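Pyruvate formate-lyase 2 (PDB 2F3O) is of unknown function but probably acts as a lyase of the glycyl radical enzyme family, related to pyruvate formate-lyases and glycerol dehydratases. Local coordinates at residues Ala198-Ser203 / Pro512-Leu516; Ala386-Ser390 / Gly704-Glu709; Asn394-Phe400 / Met721-Ile727. All coordinates share one frame. Residue numbers count along the deposited sequence, not the author numbering.

Contact 1: Ala198-Ser203 / Pro512-Leu516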
ATOM      1  N   ALA A 198       5.042  -6.354 -24.931  1.00 36.65           N
ATOM      2  CA  ALA A 198       3.938  -6.145 -25.846  1.00 36.55           C
ATOM      3  C   ALA A 198       4.046  -4.769 -26.478  1.00 36.69           C
ATOM      4  O   ALA A 198       3.894  -4.637 -27.688  1.00 36.92           O
ATOM      5  CB  ALA A 198       2.616  -6.301 -25.131  1.00 36.89           C
ATOM      6  N   ALA A 199       4.341  -3.766 -25.655  1.00 36.57           N
ATOM      7  CA  ALA A 199       4.446  -2.391 -26.098  1.00 36.67           C
ATOM      8  C   ALA A 199       5.454  -2.262 -27.238  1.00 37.34           C
ATOM      9  O   ALA A 199       5.122  -1.663 -28.261  1.00 37.55           O
ATOM     10  CB  ALA A 199       4.828  -1.495 -24.940  1.00 36.28           C
ATOM     11  N   LYS A 200       6.654  -2.838 -27.049  1.00 37.65           N
ATOM     12  CA  LYS A 200       7.706  -2.928 -28.062  1.00 37.82           C
ATOM     13  C   LYS A 200       7.193  -3.419 -29.410  1.00 38.67           C
ATOM     14  O   LYS A 200       7.259  -2.697 -30.416  1.00 38.39           O
ATOM     15  CB  LYS A 200       8.772  -3.912 -27.586  1.00 37.99           C
ATOM     16  CG  LYS A 200       9.949  -4.113 -28.551  1.00 37.06           C
ATOM     17  CD  LYS A 200      10.839  -5.219 -28.082  1.00 37.09           C
ATOM     18  CE  LYS A 200      11.320  -6.052 -29.245  1.00 38.13           C
ATOM     19  NZ  LYS A 200      12.556  -5.426 -29.812  1.00 39.92           N
ATOM     20  N   ILE A 201       6.692  -4.657 -29.403  1.00 39.39           N
ATOM     21  CA  ILE A 201       6.030  -5.294 -30.541  1.00 40.20           C
ATOM     22  C   ILE A 201       4.982  -4.384 -31.193  1.00 40.78           C
ATOM     23  O   ILE A 201       5.019  -4.139 -32.398  1.00 41.41           O
ATOM     24  CB  ILE A 201       5.357  -6.628 -30.103  1.00 40.23           C
ATOM     25  CG1 ILE A 201       6.422  -7.645 -29.699  1.00 40.14           C
ATOM     26  CG2 ILE A 201       4.515  -7.229 -31.218  1.00 40.25           C
ATOM     27  CD1 ILE A 201       5.870  -8.948 -29.139  1.00 40.20           C
ATOM     28  N   VAL A 202       4.077  -3.859 -30.387  1.00 41.06           N
ATOM     29  CA  VAL A 202       2.990  -3.026 -30.885  1.00 41.57           C
ATOM     30  C   VAL A 202       3.452  -1.668 -31.449  1.00 42.10           C
ATOM     31  O   VAL A 202       2.833  -1.134 -32.375  1.00 42.33           O
ATOM     32  CB  VAL A 202       1.893  -2.910 -29.793  1.00 41.37           C
ATOM     33  CG1 VAL A 202       1.580  -1.490 -29.431  1.00 40.50           C
ATOM     34  CG2 VAL A 202       0.684  -3.699 -30.186  1.00 41.39           C
ATOM     35  N   SER A 203       4.556  -1.140 -30.928  1.00 42.54           N
ATOM     36  CA  SER A 203       5.148   0.070 -31.480  1.00 43.62           C
ATOM     37  C   SER A 203       5.760  -0.190 -32.855  1.00 43.88           C
ATOM     38  O   SER A 203       5.528   0.572 -33.793  1.00 44.07           O
ATOM     39  CB  SER A 203       6.217   0.619 -30.543  1.00 43.72           C
ATOM     40  OG  SER A 203       5.656   0.871 -29.271  1.00 45.32           O
ATOM     41  N   PRO A 512      -2.925  -3.786 -25.829  1.00 33.94           N
ATOM     42  CA  PRO A 512      -1.656  -3.075 -25.666  1.00 34.08           C
ATOM     43  C   PRO A 512      -1.467  -1.794 -26.465  1.00 34.21           C
ATOM     44  O   PRO A 512      -0.858  -0.866 -25.954  1.00 34.92           O
ATOM     45  CB  PRO A 512      -0.614  -4.096 -26.128  1.00 34.51           C
ATOM     46  CG  PRO A 512      -1.293  -5.401 -26.084  1.00 34.52           C
ATOM     47  CD  PRO A 512      -2.726  -5.160 -26.315  1.00 33.73           C
ATOM     48  N   LEU A 513      -1.928  -1.724 -27.703  1.00 34.41           N
ATOM     49  CA  LEU A 513      -1.764  -0.466 -28.452  1.00 34.93           C
ATOM     50  C   LEU A 513      -2.565   0.665 -27.814  1.00 35.73           C
ATOM     51  O   LEU A 513      -2.004   1.746 -27.556  1.00 36.62           O
ATOM     52  CB  LEU A 513      -2.110  -0.619 -29.937  1.00 34.88           C
ATOM     53  CG  LEU A 513      -2.017   0.647 -30.791  1.00 34.29           C
ATOM     54  CD1 LEU A 513      -0.613   1.194 -30.813  1.00 33.12           C
ATOM     55  CD2 LEU A 513      -2.509   0.381 -32.207  1.00 34.73           C
ATOM     56  N   LEU A 514      -3.843   0.381 -27.518  1.00 35.59           N
ATOM     57  CA  LEU A 514      -4.734   1.286 -26.820  1.00 35.29           C
ATOM     58  C   LEU A 514      -4.150   1.718 -25.487  1.00 35.86           C
ATOM     59  O   LEU A 514      -4.234   2.890 -25.120  1.00 36.23           O
ATOM     60  CB  LEU A 514      -6.092   0.624 -26.609  1.00 35.29           C
ATOM     61  CG  LEU A 514      -7.132   1.465 -25.862  1.00 34.56           C
ATOM     62  CD1 LEU A 514      -7.403   2.750 -26.614  1.00 33.13           C
ATOM     63  CD2 LEU A 514      -8.407   0.686 -25.609  1.00 34.64           C
ATOM     64  N   SER A 515      -3.532   0.783 -24.778  1.00 36.23           N
ATOM     65  CA  SER A 515      -2.812   1.114 -23.549  1.00 36.88           C
ATOM     66  C   SER A 515      -1.760   2.197 -23.720  1.00 36.98           C
ATOM     67  O   SER A 515      -1.624   3.042 -22.856  1.00 37.23           O
ATOM     68  CB  SER A 515      -2.147  -0.121 -22.956  1.00 37.08           C
ATOM     69  OG  SER A 515      -3.125  -0.948 -22.388  1.00 37.86           O
ATOM     70  N   LEU A 516      -1.041   2.215 -24.837  1.00 36.89           N
ATOM     71  CA  LEU A 516      -0.040   3.258 -25.017  1.00 37.16           C
ATOM     72  C   LEU A 516      -0.701   4.615 -25.093  1.00 37.69           C
ATOM     73  O   LEU A 516      -0.132   5.634 -24.679  1.00 37.62           O
ATOM     74  CB  LEU A 516       0.795   3.015 -26.266  1.00 37.12           C
ATOM     75  CG  LEU A 516       2.160   2.345 -26.083  1.00 36.04           C
ATOM     76  CD1 LEU A 516       2.140   1.299 -24.978  1.00 35.60           C
ATOM     77  CD2 LEU A 516       2.570   1.714 -27.390  1.00 34.57           C
TER

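Contact 2: Ala386-Ser390 / Gly704-Glu709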
ATOM      1  N   ALA A 386     -25.975  27.755 -34.861  1.00 56.75           N
ATOM      2  CA  ALA A 386     -27.421  27.825 -35.069  1.00 56.44           C
ATOM      3  C   ALA A 386     -27.788  27.769 -36.559  1.00 56.12           C
ATOM      4  O   ALA A 386     -28.810  27.177 -36.922  1.00 55.82           O
ATOM      5  CB  ALA A 386     -28.013  29.070 -34.397  1.00 56.40           C
ATOM      6  N   GLU A 387     -26.934  28.353 -37.405  1.00 55.60           N
ATOM      7  CA  GLU A 387     -27.128  28.339 -38.858  1.00 55.25           C
ATOM      8  C   GLU A 387     -27.025  26.937 -39.426  1.00 54.92           C
ATOM      9  O   GLU A 387     -27.813  26.564 -40.293  1.00 55.10           O
ATOM     10  CB  GLU A 387     -26.116  29.244 -39.567  1.00 55.12           C
ATOM     11  CG  GLU A 387     -26.386  30.716 -39.385  1.00 55.93           C
ATOM     12  CD  GLU A 387     -25.128  31.552 -39.446  1.00 57.62           C
ATOM     13  OE1 GLU A 387     -24.183  31.144 -40.153  1.00 58.69           O
ATOM     14  OE2 GLU A 387     -25.078  32.613 -38.781  1.00 58.50           O
ATOM     15  N   ALA A 388     -26.057  26.168 -38.937  1.00 54.30           N
ATOM     16  CA  ALA A 388     -25.843  24.822 -39.436  1.00 53.72           C
ATOM     17  C   ALA A 388     -27.011  23.939 -39.047  1.00 53.29           C
ATOM     18  O   ALA A 388     -27.552  23.223 -39.881  1.00 53.19           O
ATOM     19  CB  ALA A 388     -24.552  24.259 -38.902  1.00 53.63           C
ATOM     20  N   ILE A 389     -27.416  24.036 -37.786  1.00 53.08           N
ATOM     21  CA  ILE A 389     -28.489  23.211 -37.242  1.00 52.76           C
ATOM     22  C   ILE A 389     -29.818  23.499 -37.915  1.00 52.88           C
ATOM     23  O   ILE A 389     -30.466  22.572 -38.395  1.00 52.71           O
ATOM     24  CB  ILE A 389     -28.611  23.382 -35.715  1.00 52.69           C
ATOM     25  CG1 ILE A 389     -27.386  22.785 -35.018  1.00 52.55           C
ATOM     26  CG2 ILE A 389     -29.821  22.682 -35.205  1.00 51.44           C
ATOM     27  CD1 ILE A 389     -27.429  22.883 -33.503  1.00 52.67           C
ATOM     28  N   SER A 390     -30.177  24.783 -37.998  1.00 53.25           N
ATOM     29  CA  SER A 390     -31.419  25.238 -38.654  1.00 53.79           C
ATOM     30  C   SER A 390     -31.541  24.873 -40.135  1.00 54.19           C
ATOM     31  O   SER A 390     -32.634  24.551 -40.609  1.00 54.38           O
ATOM     32  CB  SER A 390     -31.591  26.744 -38.515  1.00 53.54           C
ATOM     33  OG  SER A 390     -30.510  27.422 -39.118  1.00 53.26           O
ATOM     34  N   GLY A 704     -35.152  30.813 -39.151  1.00 81.89           N
ATOM     35  CA  GLY A 704     -34.527  29.540 -38.813  1.00 80.46           C
ATOM     36  C   GLY A 704     -33.433  29.715 -37.781  1.00 79.40           C
ATOM     37  O   GLY A 704     -33.378  28.978 -36.798  1.00 79.26           O
ATOM     38  N   ASP A 705     -32.577  30.708 -38.019  1.00 78.35           N
ATOM     39  CA  ASP A 705     -31.511  31.099 -37.108  1.00 77.11           C
ATOM     40  C   ASP A 705     -32.041  31.447 -35.735  1.00 76.49           C
ATOM     41  O   ASP A 705     -31.833  30.704 -34.778  1.00 76.53           O
ATOM     42  CB  ASP A 705     -30.774  32.320 -37.658  1.00 77.04           C
ATOM     43  CG  ASP A 705     -29.836  31.972 -38.780  1.00 76.25           C
ATOM     44  OD1 ASP A 705     -29.946  30.846 -39.309  1.00 75.29           O
ATOM     45  OD2 ASP A 705     -28.992  32.821 -39.131  1.00 75.21           O
ATOM     46  N   ALA A 706     -32.734  32.578 -35.668  1.00 75.71           N
ATOM     47  CA  ALA A 706     -33.172  33.191 -34.418  1.00 74.72           C
ATOM     48  C   ALA A 706     -33.797  32.212 -33.428  1.00 73.77           C
ATOM     49  O   ALA A 706     -33.452  32.220 -32.246  1.00 73.60           O
ATOM     50  CB  ALA A 706     -34.135  34.358 -34.705  1.00 74.95           C
ATOM     51  N   VAL A 707     -34.673  31.343 -33.925  1.00 72.43           N
ATOM     52  CA  VAL A 707     -35.449  30.489 -33.040  1.00 71.41           C
ATOM     53  C   VAL A 707     -34.638  29.302 -32.526  1.00 70.48           C
ATOM     54  O   VAL A 707     -34.969  28.724 -31.485  1.00 70.45           O
ATOM     55  CB  VAL A 707     -36.812  30.048 -33.680  1.00 71.53           C
ATOM     56  CG1 VAL A 707     -36.677  28.755 -34.466  1.00 70.99           C
ATOM     57  CG2 VAL A 707     -37.909  29.923 -32.607  1.00 71.80           C
ATOM     58  N   ILE A 708     -33.556  28.966 -33.227  1.00 69.25           N
ATOM     59  CA  ILE A 708     -32.711  27.844 -32.806  1.00 67.90           C
ATOM     60  C   ILE A 708     -31.609  28.278 -31.846  1.00 67.08           C
ATOM     61  O   ILE A 708     -31.353  27.602 -30.848  1.00 66.91           O
ATOM     62  CB  ILE A 708     -32.244  26.970 -33.998  1.00 67.78           C
ATOM     63  CG1 ILE A 708     -33.218  25.801 -34.118  1.00 67.12           C
ATOM     64  CG2 ILE A 708     -30.808  26.465 -33.830  1.00 67.48           C
ATOM     65  CD1 ILE A 708     -32.829  24.772 -35.081  1.00 66.56           C
ATOM     66  N   GLU A 709     -31.028  29.444 -32.100  1.00 66.06           N
ATOM     67  CA  GLU A 709     -30.151  30.064 -31.121  1.00 65.43           C
ATOM     68  C   GLU A 709     -30.883  30.332 -29.801  1.00 64.80           C
ATOM     69  O   GLU A 709     -30.283  30.255 -28.735  1.00 64.51           O
ATOM     70  CB  GLU A 709     -29.568  31.361 -31.664  1.00 65.30           C
ATOM     71  CG  GLU A 709     -28.268  31.742 -31.003  1.00 65.97           C
ATOM     72  CD  GLU A 709     -27.824  33.150 -31.337  1.00 66.95           C
ATOM     73  OE1 GLU A 709     -27.810  33.499 -32.540  1.00 67.29           O
ATOM     74  OE2 GLU A 709     -27.484  33.905 -30.397  1.00 66.28           O
TER

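Contact 3: Asn394-Phe400 / Met721-Ile727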
ATOM      1  N   ASN A 394     -28.159  18.248 -39.058  1.00 57.37           N
ATOM      2  CA  ASN A 394     -28.556  17.074 -38.294  1.00 57.21           C
ATOM      3  C   ASN A 394     -27.417  16.136 -37.924  1.00 56.93           C
ATOM      4  O   ASN A 394     -27.567  14.914 -38.000  1.00 57.34           O
ATOM      5  CB  ASN A 394     -29.642  16.302 -39.054  1.00 57.49           C
ATOM      6  CG  ASN A 394     -30.966  17.039 -39.089  1.00 58.48           C
ATOM      7  OD1 ASN A 394     -31.085  18.157 -38.563  1.00 59.58           O
ATOM      8  ND2 ASN A 394     -31.975  16.416 -39.703  1.00 58.20           N
ATOM      9  N   ASN A 395     -26.282  16.712 -37.541  1.00 56.16           N
ATOM     10  CA  ASN A 395     -25.065  15.946 -37.286  1.00 55.30           C
ATOM     11  C   ASN A 395     -24.169  16.557 -36.204  1.00 54.71           C
ATOM     12  O   ASN A 395     -22.955  16.318 -36.170  1.00 54.88           O
ATOM     13  CB  ASN A 395     -24.292  15.687 -38.588  1.00 55.40           C
ATOM     14  CG  ASN A 395     -23.748  16.970 -39.262  1.00 56.67           C
ATOM     15  OD1 ASN A 395     -22.975  16.881 -40.208  1.00 58.89           O
ATOM     16  ND2 ASN A 395     -24.143  18.138 -38.792  1.00 57.37           N
ATOM     17  N   LEU A 396     -24.789  17.361 -35.342  1.00 53.46           N
ATOM     18  CA  LEU A 396     -24.116  18.054 -34.248  1.00 52.16           C
ATOM     19  C   LEU A 396     -24.705  17.611 -32.932  1.00 51.61           C
ATOM     20  O   LEU A 396     -25.866  17.232 -32.870  1.00 51.66           O
ATOM     21  CB  LEU A 396     -24.339  19.559 -34.365  1.00 51.96           C
ATOM     22  CG  LEU A 396     -23.197  20.465 -34.810  1.00 51.64           C
ATOM     23  CD1 LEU A 396     -22.385  19.796 -35.871  1.00 51.09           C
ATOM     24  CD2 LEU A 396     -23.732  21.799 -35.311  1.00 51.79           C
ATOM     25  N   ALA A 397     -23.910  17.653 -31.871  1.00 50.97           N
ATOM     26  CA  ALA A 397     -24.464  17.520 -30.531  1.00 50.34           C
ATOM     27  C   ALA A 397     -23.869  18.610 -29.682  1.00 50.02           C
ATOM     28  O   ALA A 397     -22.695  18.951 -29.836  1.00 50.23           O
ATOM     29  CB  ALA A 397     -24.155  16.192 -29.948  1.00 50.13           C
ATOM     30  N   LEU A 398     -24.680  19.161 -28.790  1.00 49.43           N
ATOM     31  CA  LEU A 398     -24.246  20.279 -27.970  1.00 48.90           C
ATOM     32  C   LEU A 398     -24.058  19.858 -26.526  1.00 48.30           C
ATOM     33  O   LEU A 398     -24.937  19.244 -25.934  1.00 48.43           O
ATOM     34  CB  LEU A 398     -25.251  21.427 -28.083  1.00 49.12           C
ATOM     35  CG  LEU A 398     -25.302  22.038 -29.487  1.00 48.69           C
ATOM     36  CD1 LEU A 398     -26.404  23.050 -29.574  1.00 48.58           C
ATOM     37  CD2 LEU A 398     -23.963  22.678 -29.839  1.00 47.49           C
ATOM     38  N   PHE A 399     -22.903  20.184 -25.967  1.00 47.56           N
ATOM     39  CA  PHE A 399     -22.562  19.786 -24.607  1.00 46.82           C
ATOM     40  C   PHE A 399     -22.313  21.026 -23.761  1.00 46.88           C
ATOM     41  O   PHE A 399     -21.500  21.886 -24.115  1.00 46.68           O
ATOM     42  CB  PHE A 399     -21.318  18.903 -24.619  1.00 46.56           C
ATOM     43  CG  PHE A 399     -21.549  17.527 -25.188  1.00 45.63           C
ATOM     44  CD1 PHE A 399     -21.574  17.314 -26.551  1.00 45.13           C
ATOM     45  CD2 PHE A 399     -21.722  16.444 -24.350  1.00 44.42           C
ATOM     46  CE1 PHE A 399     -21.797  16.055 -27.051  1.00 45.76           C
ATOM     47  CE2 PHE A 399     -21.928  15.184 -24.854  1.00 44.83           C
ATOM     48  CZ  PHE A 399     -21.963  14.988 -26.203  1.00 45.87           C
ATOM     49  N   PHE A 400     -23.012  21.125 -22.638  1.00 47.03           N
ATOM     50  CA  PHE A 400     -22.963  22.339 -21.828  1.00 47.22           C
ATOM     51  C   PHE A 400     -21.983  22.189 -20.677  1.00 46.83           C
ATOM     52  O   PHE A 400     -22.196  21.363 -19.793  1.00 46.83           O
ATOM     53  CB  PHE A 400     -24.378  22.719 -21.376  1.00 47.57           C
ATOM     54  CG  PHE A 400     -25.309  23.004 -22.537  1.00 48.90           C
ATOM     55  CD1 PHE A 400     -26.154  22.022 -23.035  1.00 49.53           C
ATOM     56  CD2 PHE A 400     -25.289  24.240 -23.177  1.00 50.11           C
ATOM     57  CE1 PHE A 400     -26.974  22.271 -24.127  1.00 49.63           C
ATOM     58  CE2 PHE A 400     -26.120  24.491 -24.272  1.00 50.06           C
ATOM     59  CZ  PHE A 400     -26.959  23.505 -24.744  1.00 49.42           C
ATOM     60  N   MET A 721     -27.504  19.159 -19.778  1.00 51.12           N
ATOM     61  CA  MET A 721     -26.149  18.682 -20.054  1.00 50.58           C
ATOM     62  C   MET A 721     -25.905  18.627 -21.546  1.00 50.44           C
ATOM     63  O   MET A 721     -24.899  19.122 -22.052  1.00 50.36           O
ATOM     64  CB  MET A 721     -25.901  17.299 -19.444  1.00 50.68           C
ATOM     65  CG  MET A 721     -24.460  16.806 -19.614  1.00 50.38           C
ATOM     66  SD  MET A 721     -24.048  15.325 -18.661  1.00 50.13           S
ATOM     67  CE  MET A 721     -24.060  15.957 -16.998  1.00 50.12           C
ATOM     68  N   HIS A 722     -26.845  18.026 -22.256  1.00 50.16           N
ATOM     69  CA  HIS A 722     -26.659  17.793 -23.666  1.00 50.21           C
ATOM     70  C   HIS A 722     -27.959  18.045 -24.414  1.00 50.35           C
ATOM     71  O   HIS A 722     -29.026  17.741 -23.909  1.00 50.69           O
ATOM     72  CB  HIS A 722     -26.113  16.373 -23.856  1.00 50.19           C
ATOM     73  CG  HIS A 722     -26.451  15.730 -25.166  1.00 50.06           C
ATOM     74  ND1 HIS A 722     -27.647  15.085 -25.392  1.00 49.84           N
ATOM     75  CD2 HIS A 722     -25.721  15.574 -26.296  1.00 49.84           C
ATOM     76  CE1 HIS A 722     -27.658  14.593 -26.619  1.00 49.38           C
ATOM     77  NE2 HIS A 722     -26.500  14.875 -27.187  1.00 49.42           N
ATOM     78  N   VAL A 723     -27.870  18.638 -25.599  1.00 50.20           N
ATOM     79  CA  VAL A 723     -29.025  18.765 -26.465  1.00 50.02           C
ATOM     80  C   VAL A 723     -28.581  18.492 -27.889  1.00 50.26           C
ATOM     81  O   VAL A 723     -27.441  18.789 -28.255  1.00 50.51           O
ATOM     82  CB  VAL A 723     -29.710  20.162 -26.330  1.00 50.04           C
ATOM     83  CG1 VAL A 723     -28.936  21.274 -27.045  1.00 49.34           C
ATOM     84  CG2 VAL A 723     -31.147  20.109 -26.824  1.00 49.96           C
ATOM     85  N   GLN A 724     -29.457  17.883 -28.681  1.00 50.32           N
ATOM     86  CA  GLN A 724     -29.211  17.742 -30.106  1.00 50.58           C
ATOM     87  C   GLN A 724     -30.499  17.933 -30.884  1.00 51.25           C
ATOM     88  O   GLN A 724     -31.595  17.609 -30.412  1.00 51.06           O
ATOM     89  CB  GLN A 724     -28.595  16.384 -30.425  1.00 50.34           C
ATOM     90  CG  GLN A 724     -29.474  15.234 -30.045  1.00 49.39           C
ATOM     91  CD  GLN A 724     -28.906  13.926 -30.467  1.00 49.36           C
ATOM     92  OE1 GLN A 724     -27.720  13.817 -30.788  1.00 49.00           O
ATOM     93  NE2 GLN A 724     -29.745  12.904 -30.473  1.00 50.14           N
ATOM     94  N   PHE A 725     -30.360  18.456 -32.095  1.00 52.12           N
ATOM     95  CA  PHE A 725     -31.515  18.835 -32.885  1.00 52.60           C
ATOM     96  C   PHE A 725     -31.693  18.093 -34.192  1.00 53.00           C
ATOM     97  O   PHE A 725     -30.738  17.716 -34.860  1.00 52.93           O
ATOM     98  CB  PHE A 725     -31.424  20.303 -33.214  1.00 52.71           C
ATOM     99  CG  PHE A 725     -31.568  21.204 -32.028  1.00 53.42           C
ATOM    100  CD1 PHE A 725     -30.474  21.925 -31.554  1.00 52.90           C
ATOM    101  CD2 PHE A 725     -32.805  21.352 -31.400  1.00 53.00           C
ATOM    102  CE1 PHE A 725     -30.606  22.776 -30.473  1.00 53.27           C
ATOM    103  CE2 PHE A 725     -32.948  22.192 -30.313  1.00 53.22           C
ATOM    104  CZ  PHE A 725     -31.849  22.912 -29.848  1.00 53.73           C
ATOM    105  N   ASN A 726     -32.951  17.921 -34.563  1.00 53.97           N
ATOM    106  CA  ASN A 726     -33.320  17.409 -35.869  1.00 54.63           C
ATOM    107  C   ASN A 726     -34.245  18.370 -36.588  1.00 55.38           C
ATOM    108  O   ASN A 726     -35.257  18.801 -36.032  1.00 55.23           O
ATOM    109  CB  ASN A 726     -34.031  16.073 -35.727  1.00 54.30           C
ATOM    110  CG  ASN A 726     -33.094  14.914 -35.837  1.00 53.53           C
ATOM    111  OD1 ASN A 726     -32.060  14.994 -36.512  1.00 51.83           O
ATOM    112  ND2 ASN A 726     -33.442  13.819 -35.179  1.00 52.59           N
ATOM    113  N   ILE A 727     -33.893  18.703 -37.823  1.00 56.51           N
ATOM    114  CA  ILE A 727     -34.790  19.461 -38.686  1.00 57.52           C
ATOM    115  C   ILE A 727     -35.279  18.506 -39.771  1.00 58.86           C
ATOM    116  O   ILE A 727     -34.531  18.088 -40.652  1.00 59.18           O
ATOM    117  CB  ILE A 727     -34.117  20.701 -39.278  1.00 56.99           C
ATOM    118  CG1 ILE A 727     -33.531  21.580 -38.169  1.00 56.39           C
ATOM    119  CG2 ILE A 727     -35.097  21.489 -40.079  1.00 56.71           C
ATOM    120  CD1 ILE A 727     -34.499  21.974 -37.092  1.00 55.40           C
TER

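Contact 1: Ala198-Ser203 / Pro512-Leu516
When two helices cross almost at right angles, only a few residues can meet, and what those residues are sets how tightly the helices pack. Here the axes of 198-203 and 512-516 approach to 9.3 Å at an angle of 91°, burying 263 Å² on both sides together.

The adhesion between them is apolar. V202 is the hub: its CG1 lies 3.6 Å from L513 CA, 3.7 Å from L513 CD1 and 3.9 Å from L516 CD2, while its CG2 is 4.3 Å from P512 CB. One valine thus meets three residues of the crossing helix, touching both the backbone and the side chain of L513. One turn earlier come two alanines, whose short side chains let larger partners settle against this surface: A198 CB rests 4.0 Å from P512 CB, and A199 CB 3.9 Å from L516 CD1.

The polar groups find partners within their own helix or outside the contact. S203 OG donates to A199 O one turn back in its own helix (2.8 Å), so this buried hydroxyl is satisfied even though it lies 3.7 Å from L516 CD2. At the start of the short helix, the amides of L513 and L514 are hydrogen-bonded to the carboxylate of E267, and S515 OG binds D527 and V528.

This is buried helix packing, far from the chain's centre, within the pyruvate formate lyase-like region. Helix 250-267 lies against P512, L513 and L514. Helix 168-184 touches A199, S203 and L513, and I40 of helix 39-53 contacts both A198 and P512.

Contact 2: Ala386-Ser390 / Gly704-Glu709
The axes of 386-390 and 704-709 cross at 107° with a closest approach of 8.4 Å, a close separation reflected in three CA pairs: S390 and G704 at 5.3 Å, A386 and E709 at 5.3 Å, E387 and D705 at 5.5 Å. The setting is the β/α barrel of the glycyl radical enzymes, whose strands are backed by helices on the outside. Each of these helices precedes a strand of one sheet, helix 379-390 leading to strand 396-400 and helix 704-717 to strand 722-728.

The general lesson is that small residues one turn apart let helix backbones come close. A386 and S390 both face the crossing. A386 CB sits 3.8 Å from E709 N and 3.9 Å from E709 CB.

I708 supplies the bulk. Its CG2 lies 3.7 Å from A386 O, and its CD1 is 3.7 Å from I389 CG2 and 3.9 Å from S390 CA. This apolar patch extends towards the sheet, where I389 touches F725 and I708 touches I727.

Nearer to solvent the contact is less favourable: two acidic groups lie side by side, with E387 OE2 and D705 OD2 3.9 Å apart, and E387 CG also comes within 3.4 Å of D705 OD2. The tightest approach of all is between S390 CB and G704 O, at 3.3 Å.

Contact 3: Asn394-Phe400 / Met721-Ile727
An asparagine amide can stand in for a strand's peptide group, and N394 does so: its OD1 accepts from I727 N (3.0 Å) while its ND2 donates to I727 O (3.2 Å). True antiparallel pairing follows, with L398 N to V723 O at 2.8 Å, V723 N to L398 O at 3.0 Å, and F400 N to M721 O at 2.8 Å. Between these bonds F399 and H722 form a non-hydrogen-bonded pair.

On their face of the sheet, F399 CZ lies 3.8 Å from H722 CD2, the rings oblique. The other face is apolar: V723 CG1 packs against L398 CB (3.8 Å) and F400 CE1 (3.7 Å).

N726 and Q724 are hydrogen-bonded to R749, Q724 also to T692 on the neighbouring strand, and N394 to L747 and S754. These bonds, T692 apart, link the pair to both sides of G752, the predicted radical site. Strands 368-373 and 692-696 flank this antiparallel pair, while helices 379-390 and 704-717 cover the face bearing L398 and F725.

How the contacts relate
From the N terminus the chain passes 198-203, then 386-390 and, after a short turn, 394-400. It returns at 512-516 to close contact 1 over 308 intervening residues, then at 704-709 and 721-727 to close contacts 2 and 3 over 313 and 320. Since the first partners all precede the second ones in the same order, every pair of loops crosses and none nests. Contact 1 lies on the opposite side of the chain's centre, its centre about 35 Å from that of contact 3, and ties helices of the lyase-like region together. Contacts 2 and 3 touch, I389 meeting F725, L396 and I727 and I708 meeting I727, and together join that region to the glycine radical region.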